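Local coordinates for Lin2634 protein (Listeria innocua, PDB 3MZO) that is an HD-domain phosphohydrolase of the YfbR-like 5'-deoxynucleotidase family that binds calcium and probably cleaves phosphate esters of nucleotides, at the interface of chains A and B. Numbering follows the deposited sequence. Chains: chain A/B, Lin2634 protein.

The interface of chains A and B. Residues chain A 21-24; chain B 13, 16-17.
With chi1 at -66°, the side chain of B:Asn16 leaves its backbone with CG anti to the carbonyl carbon, and B:Asp13 does the same three residues earlier, so that amide and carboxylate reach chain A on either side of the A:Gly22 carbonyl. The phi of this glycine is positive, 132°, a conformation readily reached by a residue that lacks a side chain, and one that may help turn the oxygen towards chain B. There the primary amide ND2 of B:Asn16 gives a hydrogen bond to A:Gly22 O at 3.0 Å. The bond is nearly straight at the hydrogen (167°), and the acceptor lies in the plane of the donor amide. Seen from the acceptor, however, the nitrogen stands above the carbonyl plane and off the lone pairs, an example of a well-aimed donor meeting its oxygen obliquely.

Carbon packs around this polar centre. CB of B:Asp13 rests 3.4 Å from A:Gly22 O, while CG1 of B:Ile17 touches A:Gly22 CA at 4.0 Å. CB of A:Pro21 lies 3.6 Å from the backbone O of B:Asn16.

A:Lys23 crosses B:Asp13 obliquely. Bent at chi2 and chi4, its chain lays A:Lys23 CD 3.4 Å from B:Asp13 OD2. The terminal amine nitrogen NZ of A:Lys23 nevertheless remains 4.1 Å from B:Asp13 OD2. Opposite charges thus lie near without a salt bridge, and any attraction is likely to be modest. The other carboxylate oxygen, OD1, reaches chain A through water 1, which lies 2.9 Å from the backbone N of A:Phe24; the leg from water 1 to B:Asp13 OD1 is longer, at 3.2 Å.

This patch of a two-fold symmetric interface between two of the six copies in the deposited assembly, whose biological role the structure alone does not show, sets the loop between 3-10 helix 14-16 and helix 31-51 of one subunit against the C-terminal end of helix 4-13 and the residues just after it in the other.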
ATOM      1  N   PRO A  21      13.852  -3.988   4.506  1.00 31.30           N
ATOM      2  CA  PRO A  21      12.653  -3.727   5.243  1.00 34.43           C
ATOM      3  C   PRO A  21      12.990  -3.451   6.721  1.00 33.16           C
ATOM      4  O   PRO A  21      14.034  -3.877   7.215  1.00 32.90           O
ATOM      5  CB  PRO A  21      11.846  -5.006   5.060  1.00 36.32           C
ATOM      6  CG  PRO A  21      12.849  -6.068   4.669  1.00 35.95           C
ATOM      7  CD  PRO A  21      14.103  -5.423   4.296  1.00 34.04           C
ATOM      8  N   GLY A  22      12.137  -2.699   7.390  1.00 33.67           N
ATOM      9  CA  GLY A  22      12.336  -2.403   8.820  1.00 35.47           C
ATOM     10  C   GLY A  22      12.165  -0.921   9.050  1.00 36.47           C
ATOM     11  O   GLY A  22      11.121  -0.465   9.549  1.00 34.17           O
ATOM     12  N   LYS A  23      13.159  -0.162   8.626  1.00 35.65           N
ATOM     13  CA  LYS A  23      13.136   1.269   8.835  1.00 36.08           C
ATOM     14  C   LYS A  23      12.147   1.920   7.883  1.00 30.88           C
ATOM     15  O   LYS A  23      11.990   1.537   6.741  1.00 29.97           O
ATOM     16  CB  LYS A  23      14.526   1.893   8.643  1.00 40.06           C
ATOM     17  CG  LYS A  23      15.609   1.494   9.671  1.00 45.79           C
ATOM     18  CD  LYS A  23      15.373   2.102  11.027  1.00 55.84           C
ATOM     19  CE  LYS A  23      16.665   2.129  11.849  1.00 65.79           C
ATOM     20  NZ  LYS A  23      17.465   0.874  11.706  1.00 63.51           N
ATOM     21  N   PHE A  24      11.476   2.930   8.378  1.00 30.86           N
ATOM     22  CA  PHE A  24      10.555   3.692   7.577  1.00 28.66           C
ATOM     23  C   PHE A  24      11.239   4.274   6.354  1.00 26.96           C
ATOM     24  O   PHE A  24      12.312   4.859   6.461  1.00 24.98           O
ATOM     25  CB  PHE A  24       9.955   4.852   8.397  1.00 28.49           C
ATOM     26  CG  PHE A  24       9.132   5.769   7.565  1.00 29.94           C
ATOM     27  CD1 PHE A  24       7.844   5.415   7.214  1.00 30.15           C
ATOM     28  CD2 PHE A  24       9.669   6.947   7.071  1.00 31.18           C
ATOM     29  CE1 PHE A  24       7.092   6.223   6.406  1.00 32.50           C
ATOM     30  CE2 PHE A  24       8.920   7.778   6.268  1.00 27.94           C
ATOM     31  CZ  PHE A  24       7.621   7.429   5.945  1.00 30.93           C
TER
ATOM     32  N   ASP B  13       9.894  -1.026  13.871  1.00 27.14           N
ATOM     33  CA  ASP B  13      10.444  -1.602  12.662  1.00 28.04           C
ATOM     34  C   ASP B  13       9.944  -3.023  12.395  1.00 28.07           C
ATOM     35  O   ASP B  13       9.849  -3.424  11.229  1.00 25.43           O
ATOM     36  CB  ASP B  13      11.977  -1.573  12.683  1.00 29.71           C
ATOM     37  CG  ASP B  13      12.535  -0.132  12.829  1.00 31.50           C
ATOM     38  OD1 ASP B  13      11.782   0.862  12.623  1.00 39.13           O
ATOM     39  OD2 ASP B  13      13.709  -0.008  13.143  1.00 40.89           O
ATOM     40  N   ASN B  16       7.176  -3.513   9.894  1.00 23.95           N
ATOM     41  CA  ASN B  16       7.509  -3.355   8.482  1.00 28.89           C
ATOM     42  C   ASN B  16       8.246  -4.553   7.891  1.00 28.52           C
ATOM     43  O   ASN B  16       8.717  -4.474   6.757  1.00 31.88           O
ATOM     44  CB  ASN B  16       8.350  -2.077   8.300  1.00 27.41           C
ATOM     45  CG  ASN B  16       7.562  -0.809   8.625  1.00 36.95           C
ATOM     46  OD1 ASN B  16       6.334  -0.763   8.452  1.00 34.84           O
ATOM     47  ND2 ASN B  16       8.261   0.222   9.103  1.00 39.79           N
ATOM     48  N   ILE B  17       8.385  -5.615   8.685  1.00 27.47           N
ATOM     49  CA  ILE B  17       8.985  -6.876   8.273  1.00 26.06           C
ATOM     50  C   ILE B  17       7.834  -7.875   8.283  1.00 27.37           C
ATOM     51  O   ILE B  17       7.141  -8.057   9.282  1.00 23.14           O
ATOM     52  CB  ILE B  17      10.096  -7.312   9.216  1.00 27.32           C
ATOM     53  CG1 ILE B  17      11.152  -6.207   9.249  1.00 28.33           C
ATOM     54  CG2 ILE B  17      10.767  -8.656   8.731  1.00 23.67           C
ATOM     55  CD1 ILE B  17      12.155  -6.415  10.270  1.00 35.99           C
TER
HETATM   56  O   HOH W   1      12.083   3.698  11.097  1.00 39.28           O